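Local structure of DynF (Micromonospora chersina, 6UBL) at residues G54-A59 and E95-I100; V67-T72 and A79-N84; I114-D119 and S127-R132. The protein is of unknown function but belongs to the dynemicin biosynthesis pathway and holds palmitic acid in its beta barrel, so it probably binds a long apolar ligand. One frame throughout, in Å; residues are numbered along the deposited sequence. Where two conformers were deposited one is given.

Contact 1. Residues G54-A59 and E95-I100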
loop_
_atom_site.group_PDB
_atom_site.type_symbol
_atom_site.label_atom_id
_atom_site.label_comp_id
_atom_site.label_asym_id
_atom_site.label_seq_id
_atom_site.Cartn_x
_atom_site.Cartn_y
_atom_site.Cartn_z
ATOM N N GLY A 54 2.129 23.315 -7.483
ATOM C CA GLY A 54 2.697 22.798 -8.713
ATOM C C GLY A 54 2.913 21.298 -8.659
ATOM O O GLY A 54 2.560 20.620 -7.687
ATOM N N GLU A 55 3.486 20.786 -9.748
ATOM C CA GLU A 55 3.865 19.385 -9.871
ATOM C C GLU A 55 5.273 19.348 -10.445
ATOM O O GLU A 55 5.605 20.114 -11.349
ATOM C CB GLU A 55 2.875 18.581 -10.744
ATOM C CG GLU A 55 2.986 17.046 -10.583
ATOM C CD GLU A 55 1.662 16.305 -10.773
ATOM O OE1 GLU A 55 1.600 15.100 -10.450
ATOM O OE2 GLU A 55 0.683 16.922 -11.239
ATOM N N TYR A 56 6.103 18.472 -9.892
ATOM C CA TYR A 56 7.535 18.486 -10.143
ATOM C C TYR A 56 8.049 17.080 -10.375
ATOM O O TYR A 56 7.678 16.149 -9.658
ATOM C CB TYR A 56 8.250 19.085 -8.933
ATOM C CG TYR A 56 7.659 20.408 -8.509
ATOM C CD1 TYR A 56 7.947 21.559 -9.217
ATOM C CD2 TYR A 56 6.804 20.500 -7.418
ATOM C CE1 TYR A 56 7.413 22.773 -8.857
ATOM C CE2 TYR A 56 6.260 21.717 -7.042
ATOM C CZ TYR A 56 6.570 22.849 -7.769
ATOM O OH TYR A 56 6.042 24.069 -7.408
ATOM N N THR A 57 8.897 16.932 -11.384
ATOM C CA THR A 57 9.500 15.653 -11.711
ATOM C C THR A 57 10.991 15.740 -11.412
ATOM O O THR A 57 11.682 16.630 -11.932
ATOM C CB THR A 57 9.268 15.316 -13.181
ATOM O OG1 THR A 57 7.856 15.245 -13.431
ATOM C CG2 THR A 57 9.892 13.971 -13.502
ATOM N N VAL A 58 11.487 14.809 -10.589
ATOM C CA VAL A 58 12.854 14.865 -10.094
ATOM C C VAL A 58 13.527 13.525 -10.330
ATOM O O VAL A 58 12.958 12.470 -10.013
ATOM C CB VAL A 58 12.916 15.228 -8.601
ATOM C CG1 VAL A 58 14.364 15.349 -8.140
ATOM C CG2 VAL A 58 12.155 16.513 -8.332
ATOM N N ALA A 59 14.751 13.573 -10.856
ATOM C CA ALA A 59 15.556 12.381 -11.069
ATOM C C ALA A 59 16.472 12.166 -9.873
ATOM O O ALA A 59 17.095 13.109 -9.372
ATOM C CB ALA A 59 16.408 12.555 -12.329
ATOM N N GLU A 95 15.040 22.818 -9.150
ATOM C CA GLU A 95 15.109 24.243 -8.848
ATOM C C GLU A 95 14.082 24.613 -7.791
ATOM O O GLU A 95 14.400 25.298 -6.813
ATOM C CB GLU A 95 14.877 25.048 -10.129
ATOM C CG GLU A 95 14.756 26.558 -9.931
ATOM C CD GLU A 95 16.002 27.186 -9.341
ATOM O OE1 GLU A 95 15.988 28.408 -9.076
ATOM O OE2 GLU A 95 17.007 26.468 -9.161
ATOM N N GLU A 96 12.847 24.147 -7.963
ATOM C CA GLU A 96 11.759 24.573 -7.094
ATOM C C GLU A 96 11.810 23.903 -5.725
ATOM O O GLU A 96 11.545 24.550 -4.705
ATOM C CB GLU A 96 10.416 24.292 -7.772
ATOM C CG GLU A 96 10.214 25.034 -9.090
ATOM C CD GLU A 96 10.632 24.241 -10.317
ATOM O OE1 GLU A 96 11.404 23.268 -10.191
ATOM O OE2 GLU A 96 10.197 24.615 -11.427
ATOM N N LEU A 97 12.134 22.614 -5.677
ATOM C CA LEU A 97 12.103 21.864 -4.430
ATOM C C LEU A 97 13.465 21.741 -3.764
ATOM O O LEU A 97 13.538 21.262 -2.629
ATOM C CB LEU A 97 11.534 20.470 -4.682
ATOM C CG LEU A 97 10.161 20.429 -5.348
ATOM C CD1 LEU A 97 9.740 18.974 -5.500
ATOM C CD2 LEU A 97 9.135 21.223 -4.571
ATOM N N GLY A 98 14.536 22.148 -4.439
ATOM C CA GLY A 98 15.871 22.002 -3.900
ATOM C C GLY A 98 16.378 20.573 -4.005
ATOM O O GLY A 98 15.833 19.730 -4.725
ATOM N N LYS A 99 17.451 20.306 -3.265
ATOM C CA LYS A 99 18.035 18.971 -3.209
ATOM C C LYS A 99 17.217 18.097 -2.267
ATOM O O LYS A 99 17.014 18.449 -1.100
ATOM C CB LYS A 99 19.481 19.066 -2.713
ATOM C CG LYS A 99 20.250 17.757 -2.673
ATOM C CD LYS A 99 21.702 18.002 -2.264
ATOM C CE LYS A 99 22.655 17.107 -3.057
ATOM N NZ LYS A 99 23.880 17.826 -3.525
ATOM N N ILE A 100 16.767 16.951 -2.773
ATOM C CA ILE A 100 15.927 16.024 -2.028
ATOM C C ILE A 100 16.749 14.770 -1.749
ATOM O O ILE A 100 17.342 14.185 -2.671
ATOM C CB ILE A 100 14.653 15.671 -2.819
ATOM C CG1 ILE A 100 13.892 16.952 -3.201
ATOM C CG2 ILE A 100 13.758 14.730 -2.014
ATOM C CD1 ILE A 100 12.762 16.730 -4.197
#
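Tyr56 and Leu97 share the same first torsion: each sets CG anti to its carbonyl carbon and beside its backbone N (chi1 -51° and -55°), so that the ring leaves the strand for the 95-100 loop and the isobutyl group comes out to meet it. The two cross obliquely. Leu97 CD2 lies over one face of the Tyr56 ring, 4.1 Å from the ring centroid and 28° off its normal, a CH-pi contact. Its other methyl, Leu97 CD1, touches nearer the base of the residue, 3.7 Å from Tyr56 CB, so the forked leucine meets both the ring and its root. Glu96 reaches the ring obliquely instead, its CB 3.5 Å from Tyr56 CE1 and its CG 3.6 Å from the same carbon; it is the aliphatic part of the acid that does most of the touching. Further along the strand, Val58 CG2 meets Ile100 CD1 at 4.2 Å, branched apolar side chains that suit a buried place where the strand meets the loop. A side chain at Gly54 would run into Tyr56 OH, and Gly98 takes a positive phi as the chain leaves the helix-like turn of 95-97. Tyr56 and Val58 pair through their backbones with strand 37-50, while Leu97 also packs on Leu144 and Glu96 O accepts from Lys143 NZ. No hydrogen bond joins 54-59 to 95-100, which implies that the loop is held against the strand by shape and apolar burial, with the carboxylate of Glu96 left at the margin.

Contact 2. Residues V67-T72 and A79-N84. With PLM (palmitic acid), chain C.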
loop_
_atom_site.group_PDB
_atom_site.type_symbol
_atom_site.label_atom_id
_atom_site.label_comp_id
_atom_site.label_asym_id
_atom_site.label_seq_id
_atom_site.Cartn_x
_atom_site.Cartn_y
_atom_site.Cartn_z
ATOM N N VAL A 67 18.784 -7.042 2.422
ATOM C CA VAL A 67 19.107 -8.371 2.935
ATOM C C VAL A 67 18.116 -9.382 2.372
ATOM O O VAL A 67 16.904 -9.115 2.270
ATOM C CB VAL A 67 19.124 -8.408 4.475
ATOM C CG1 VAL A 67 17.771 -8.074 5.052
ATOM C CG2 VAL A 67 19.583 -9.791 4.950
ATOM N N ARG A 68 18.636 -10.545 1.997
ATOM C CA ARG A 68 17.848 -11.662 1.505
ATOM C C ARG A 68 17.860 -12.788 2.528
ATOM O O ARG A 68 18.904 -13.102 3.117
ATOM C CB ARG A 68 18.404 -12.206 0.192
ATOM C CG ARG A 68 18.166 -11.334 -1.025
ATOM C CD ARG A 68 18.840 -11.889 -2.295
ATOM N NE ARG A 68 20.265 -11.608 -2.355
ATOM C CZ ARG A 68 21.224 -12.424 -1.942
ATOM N NH1 ARG A 68 20.937 -13.621 -1.443
ATOM N NH2 ARG A 68 22.498 -12.047 -2.044
ATOM N N SER A 69 16.702 -13.415 2.718
ATOM C CA SER A 69 16.629 -14.640 3.492
ATOM C C SER A 69 17.307 -15.740 2.689
ATOM O O SER A 69 17.541 -15.590 1.485
ATOM C CB SER A 69 15.164 -15.025 3.703
ATOM O OG SER A 69 14.556 -15.453 2.478
ATOM N N PRO A 70 17.596 -16.881 3.308
ATOM C CA PRO A 70 17.945 -18.056 2.506
ATOM C C PRO A 70 16.772 -18.386 1.596
ATOM O O PRO A 70 15.611 -18.134 1.928
ATOM C CB PRO A 70 18.177 -19.160 3.550
ATOM C CG PRO A 70 17.448 -18.692 4.777
ATOM C CD PRO A 70 17.531 -17.187 4.750
ATOM N N SER A 71 17.073 -18.940 0.428
ATOM C CA SER A 71 16.003 -19.349 -0.467
ATOM C C SER A 71 15.273 -20.546 0.118
ATOM O O SER A 71 15.880 -21.410 0.754
ATOM C CB SER A 71 16.568 -19.740 -1.840
ATOM O OG SER A 71 15.517 -20.211 -2.664
ATOM N N THR A 72 13.958 -20.587 -0.082
ATOM C CA THR A 72 13.189 -21.725 0.400
ATOM C C THR A 72 13.484 -23.001 -0.374
ATOM O O THR A 72 13.053 -24.079 0.052
ATOM C CB THR A 72 11.686 -21.442 0.325
ATOM O OG1 THR A 72 11.310 -21.247 -1.058
ATOM C CG2 THR A 72 11.343 -20.206 1.132
ATOM N N ALA A 79 11.731 -21.743 -5.680
ATOM C CA ALA A 79 12.435 -20.886 -4.739
ATOM C C ALA A 79 11.669 -19.600 -4.458
ATOM O O ALA A 79 11.169 -18.927 -5.374
ATOM C CB ALA A 79 13.820 -20.530 -5.281
ATOM N N GLU A 80 11.605 -19.253 -3.175
ATOM C CA GLU A 80 11.129 -17.959 -2.737
ATOM C C GLU A 80 12.217 -17.334 -1.879
ATOM O O GLU A 80 12.939 -18.037 -1.163
ATOM C CB GLU A 80 9.898 -18.107 -1.877
ATOM C CG GLU A 80 8.698 -18.667 -2.586
ATOM C CD GLU A 80 7.500 -18.676 -1.674
ATOM O OE1 GLU A 80 6.983 -17.581 -1.395
ATOM O OE2 GLU A 80 7.134 -19.762 -1.185
ATOM N N VAL A 81 12.329 -16.010 -1.949
ATOM C CA VAL A 81 13.279 -15.246 -1.151
ATOM C C VAL A 81 12.532 -14.078 -0.526
ATOM O O VAL A 81 11.805 -13.355 -1.223
ATOM C CB VAL A 81 14.462 -14.752 -2.005
ATOM C CG1 VAL A 81 15.340 -13.797 -1.210
ATOM C CG2 VAL A 81 15.284 -15.936 -2.511
ATOM N N TYR A 82 12.719 -13.892 0.779
ATOM C CA TYR A 82 12.167 -12.767 1.519
ATOM C C TYR A 82 13.256 -11.723 1.701
ATOM O O TYR A 82 14.425 -12.056 1.896
ATOM C CB TYR A 82 11.645 -13.257 2.867
ATOM C CG TYR A 82 10.432 -14.128 2.651
ATOM C CD1 TYR A 82 9.168 -13.574 2.559
ATOM C CD2 TYR A 82 10.569 -15.498 2.456
ATOM C CE1 TYR A 82 8.059 -14.354 2.321
ATOM C CE2 TYR A 82 9.467 -16.295 2.213
ATOM C CZ TYR A 82 8.212 -15.710 2.153
ATOM O OH TYR A 82 7.101 -16.491 1.913
ATOM N N THR A 83 12.882 -10.458 1.609
ATOM C CA THR A 83 13.848 -9.371 1.591
ATOM C C THR A 83 13.455 -8.318 2.614
ATOM O O THR A 83 12.282 -8.162 2.948
ATOM C CB THR A 83 13.902 -8.713 0.205
ATOM O OG1 THR A 83 12.613 -8.178 -0.109
ATOM C CG2 THR A 83 14.301 -9.719 -0.871
ATOM N N ASN A 84 14.454 -7.611 3.133
ATOM C CA ASN A 84 14.221 -6.370 3.855
ATOM C C ASN A 84 15.129 -5.312 3.236
ATOM O O ASN A 84 16.305 -5.575 2.982
ATOM C CB ASN A 84 14.594 -6.419 5.345
ATOM C CG ASN A 84 13.656 -7.253 6.220
ATOM O OD1 ASN A 84 13.962 -7.467 7.398
ATOM N ND2 ASN A 84 12.522 -7.699 5.683
HETATM C C1 PLM C . 17.523 -8.373 -4.033
HETATM O O1 PLM C . 18.452 -7.689 -3.418
HETATM O O2 PLM C . 17.689 -9.484 -4.464
HETATM C C2 PLM C . 16.229 -7.636 -4.176
HETATM C C3 PLM C . 16.331 -6.234 -4.715
HETATM C C4 PLM C . 14.948 -5.669 -4.832
HETATM C C5 PLM C . 14.853 -4.201 -4.653
HETATM C C6 PLM C . 13.422 -3.719 -4.689
HETATM C C7 PLM C . 13.295 -2.453 -5.492
HETATM C C8 PLM C . 14.318 -1.417 -5.097
HETATM C C9 PLM C . 14.184 -0.939 -3.677
HETATM C CA PLM C . 13.337 0.300 -3.579
HETATM C CB PLM C . 14.105 1.538 -3.996
HETATM C CC PLM C . 13.777 2.720 -3.134
HETATM C CD PLM C . 12.942 3.781 -3.798
HETATM C CE PLM C . 12.111 4.525 -2.785
HETATM C CF PLM C . 11.637 5.880 -3.211
HETATM C CG PLM C . 10.845 6.551 -2.147
HETATM O O HOH W 1 8.728 -21.964 -1.085
#
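Ser69 OG is gripped by two hydrogen bonds of opposite sense: it accepts from Tyr82 N at 2.9 Å, nearly straight at 165°, and donates to Pro70 O, which it approaches from above the carbonyl plane. To do so it sits in the crowded position between backbone N and carbonyl carbon (chi1 70°), where it also lies in plane at the edge of the Tyr82 ring. Serine suits the place because its hydroxyl stands in for a backbone carbonyl, while Ser69 N completes the pair by bonding Tyr82 O at 2.8 Å. The same device recurs at Thr72, whose OG1, again in the crowded position, accepts from Glu80 N at 2.9 Å and shares water 1 with Glu80 OE2; Thr72 N in turn bonds Glu80 O. Between these pairs the register slips by one residue. Before the slip the strands pair regularly, Val67 with Asn84 as an antiparallel hydrogen-bonded pair and Arg68 with Thr83 as a non-hydrogen-bonded one. Val81 bridges the slip with its two methyls, CG1 3.7 Å from Arg68 CB and CG2 4.0 Å from Ser71 CA. Arg68 then bends at chi3 (-79°), and its CD comes within 3.4 Å of PLM O2. The guanidinium, held by a salt bridge from NE to Asp38 and a bond from NH1 to Glu34 O, has PLM O2 at its edge, and its charge would probably favour the ionised form of the fatty acid, though the salt bridge to Asp38 would partly offset this. The contact lies at the loop end of the hairpin between strands 54-68 and 81-92, with strand 108-115 pairing along the latter and Tyr194 and Pro191 of the second subunit packing on Glu80 and Tyr82.

Contact 3. Residues I114-D119 and S127-R132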
loop_
_atom_site.group_PDB
_atom_site.type_symbol
_atom_site.label_atom_id
_atom_site.label_comp_id
_atom_site.label_asym_id
_atom_site.label_seq_id
_atom_site.Cartn_x
_atom_site.Cartn_y
_atom_site.Cartn_z
ATOM N N ILE A 114 10.283 -12.227 -3.273
ATOM C CA ILE A 114 10.470 -12.635 -4.661
ATOM C C ILE A 114 9.884 -14.032 -4.794
ATOM O O ILE A 114 10.302 -14.950 -4.075
ATOM C CB ILE A 114 11.959 -12.645 -5.043
ATOM C CG1 ILE A 114 12.607 -11.288 -4.764
ATOM C CG2 ILE A 114 12.121 -13.013 -6.511
ATOM C CD1 ILE A 114 14.109 -11.260 -4.985
ATOM N N ARG A 115 8.901 -14.188 -5.677
ATOM C CA ARG A 115 8.266 -15.480 -5.870
ATOM C C ARG A 115 7.577 -15.537 -7.225
ATOM O O ARG A 115 7.314 -14.515 -7.858
ATOM C CB ARG A 115 7.283 -15.816 -4.740
ATOM C CG ARG A 115 6.051 -14.886 -4.599
ATOM C CD ARG A 115 4.894 -15.675 -3.981
ATOM N NE ARG A 115 4.464 -16.666 -4.961
ATOM C CZ ARG A 115 4.125 -17.930 -4.709
ATOM N NH1 ARG A 115 4.139 -18.412 -3.474
ATOM N NH2 ARG A 115 3.776 -18.724 -5.717
ATOM N N THR A 116 7.279 -16.758 -7.652
ATOM C CA THR A 116 6.503 -16.966 -8.873
ATOM C C THR A 116 5.161 -16.244 -8.770
ATOM O O THR A 116 4.449 -16.400 -7.761
ATOM C CB THR A 116 6.269 -18.462 -9.062
ATOM O OG1 THR A 116 7.526 -19.134 -9.236
ATOM C CG2 THR A 116 5.337 -18.735 -10.237
ATOM N N PRO A 117 4.787 -15.442 -9.764
ATOM C CA PRO A 117 3.474 -14.790 -9.737
ATOM C C PRO A 117 2.347 -15.766 -10.051
ATOM O O PRO A 117 2.544 -16.814 -10.667
ATOM C CB PRO A 117 3.597 -13.709 -10.819
ATOM C CG PRO A 117 4.575 -14.315 -11.808
ATOM C CD PRO A 117 5.568 -15.065 -10.957
ATOM N N PHE A 118 1.135 -15.390 -9.621
ATOM C CA PHE A 118 -0.080 -16.148 -9.914
ATOM C C PHE A 118 -0.642 -15.816 -11.287
ATOM O O PHE A 118 -1.533 -16.523 -11.765
ATOM C CB PHE A 118 -1.086 -15.936 -8.779
ATOM C CG PHE A 118 -0.507 -16.278 -7.428
ATOM C CD1 PHE A 118 -0.291 -17.604 -7.085
ATOM C CD2 PHE A 118 -0.135 -15.288 -6.561
ATOM C CE1 PHE A 118 0.278 -17.915 -5.852
ATOM C CE2 PHE A 118 0.429 -15.589 -5.326
ATOM C CZ PHE A 118 0.625 -16.909 -4.987
ATOM N N ASP A 119 -0.129 -14.763 -11.930
ATOM C CA ASP A 119 -0.602 -14.284 -13.225
ATOM C C ASP A 119 0.584 -14.213 -14.184
ATOM O O ASP A 119 1.042 -13.119 -14.539
ATOM C CB ASP A 119 -1.269 -12.915 -13.087
ATOM C CG ASP A 119 -0.319 -11.821 -12.621
ATOM O OD1 ASP A 119 0.487 -12.040 -11.676
ATOM O OD2 ASP A 119 -0.369 -10.723 -13.212
ATOM N N SER A 127 9.269 -19.002 -16.315
ATOM C CA SER A 127 9.831 -19.243 -14.993
ATOM C C SER A 127 10.195 -17.959 -14.260
ATOM O O SER A 127 10.655 -18.034 -13.116
ATOM C CB SER A 127 11.059 -20.170 -15.010
ATOM O OG SER A 127 10.739 -21.422 -15.588
ATOM N N ALA A 128 10.116 -16.795 -14.897
ATOM C CA ALA A 128 10.539 -15.573 -14.227
ATOM C C ALA A 128 9.676 -15.322 -12.994
ATOM O O ALA A 128 8.518 -15.729 -12.912
ATOM C CB ALA A 128 10.421 -14.373 -15.171
ATOM N N LYS A 129 10.242 -14.605 -12.045
ATOM C CA LYS A 129 9.564 -14.332 -10.793
ATOM C C LYS A 129 9.149 -12.873 -10.704
ATOM O O LYS A 129 9.433 -12.054 -11.589
ATOM C CB LYS A 129 10.434 -14.775 -9.614
ATOM C CG LYS A 129 10.630 -16.286 -9.639
ATOM C CD LYS A 129 11.329 -16.807 -8.398
ATOM C CE LYS A 129 11.664 -18.298 -8.512
ATOM N NZ LYS A 129 10.471 -19.198 -8.512
ATOM N N ALA A 130 8.403 -12.577 -9.642
ATOM C CA ALA A 130 7.920 -11.234 -9.371
ATOM C C ALA A 130 8.488 -10.796 -8.034
ATOM O O ALA A 130 8.446 -11.543 -7.055
ATOM C CB ALA A 130 6.398 -11.219 -9.319
ATOM N N CYS A 131 8.997 -9.578 -8.001
ATOM C CA CYS A 131 9.638 -8.978 -6.845
ATOM C C CYS A 131 8.838 -7.762 -6.412
ATOM O O CYS A 131 8.416 -6.956 -7.244
ATOM C CB CYS A 131 11.062 -8.568 -7.235
ATOM S SG CYS A 131 12.003 -7.662 -6.008
ATOM N N ARG A 132 8.640 -7.637 -5.105
ATOM C CA ARG A 132 7.925 -6.509 -4.528
ATOM C C ARG A 132 8.634 -6.084 -3.247
ATOM O O ARG A 132 9.286 -6.894 -2.574
ATOM C CB ARG A 132 6.460 -6.797 -4.232
ATOM C CG ARG A 132 6.225 -7.857 -3.180
ATOM C CD ARG A 132 4.774 -8.312 -3.159
ATOM N NE ARG A 132 3.800 -7.258 -2.823
ATOM C CZ ARG A 132 2.983 -6.648 -3.676
ATOM N NH1 ARG A 132 3.021 -6.910 -4.973
ATOM N NH2 ARG A 132 2.126 -5.737 -3.237
HETATM O O HOH W 2 8.554 -18.893 -6.282
#
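Lys129 starts with CB 3.6 Å from Arg115 O and 3.9 Å from Ile114 CG2. CG, anti to its own carbonyl carbon, and the nearly extended CD pass along the backbone at Arg115 C and Thr116 N, and a final bend (chi4 -68°) brings NZ to 3.0 Å from Thr116 OG1. NZ donates to water 2, which accepts from Thr116 N as well. The buried ammonium has a cation-pi partner in Trp76 and weak bonds to Ala77 O and Ala79 O. An alanine here would remove the long chain and its ammonium, and would probably leave water 2 less firmly held and the loop at Thr116 less well joined to Ala77, Ala79 and Trp76. The backbone beneath is the end of an antiparallel hairpin in the barrel wall: Arg115 and Ala130 exchange two hydrogen bonds, and beside them Ile114 CG1 packs on Cys131 SG at 3.9 Å, both residues touching the palmitic acid. Small Ala130 leaves room for Pro117, CB to CB at 4.0 Å, where the chain turns off the strand. Arg115 grips Thr116 O side-on with NE and NH2, Thr116 O lying in the guanidinium plane, and Phe118 CZ sits 3.6 Å above that plane, over its centre. Phe118 and Arg115 in turn meet Tyr194 of the second subunit.

In the fold
From the N terminus, the chain first enters contact 1 at 54-59 and runs along strand 54-68 to 67-72. A short connection brings it back at 79-84, so contact 2 closes first, as a hairpin. Strand 81-92 then leads to the loop at 95-100, where contact 1 closes; contact 2 therefore lies wholly within its loop, near the far end of strand 54-68, with centres 35 Å apart. Contact 3 follows in series, closing the loop between strands 108-115 and 129-141, and no contact crosses another. Contacts 2 and 3 touch, Val81 O lying 2.8 Å from Ile114 N in a probable hydrogen bond, and both face the second subunit. Contact 1 is on the opposite side of the chain's centre.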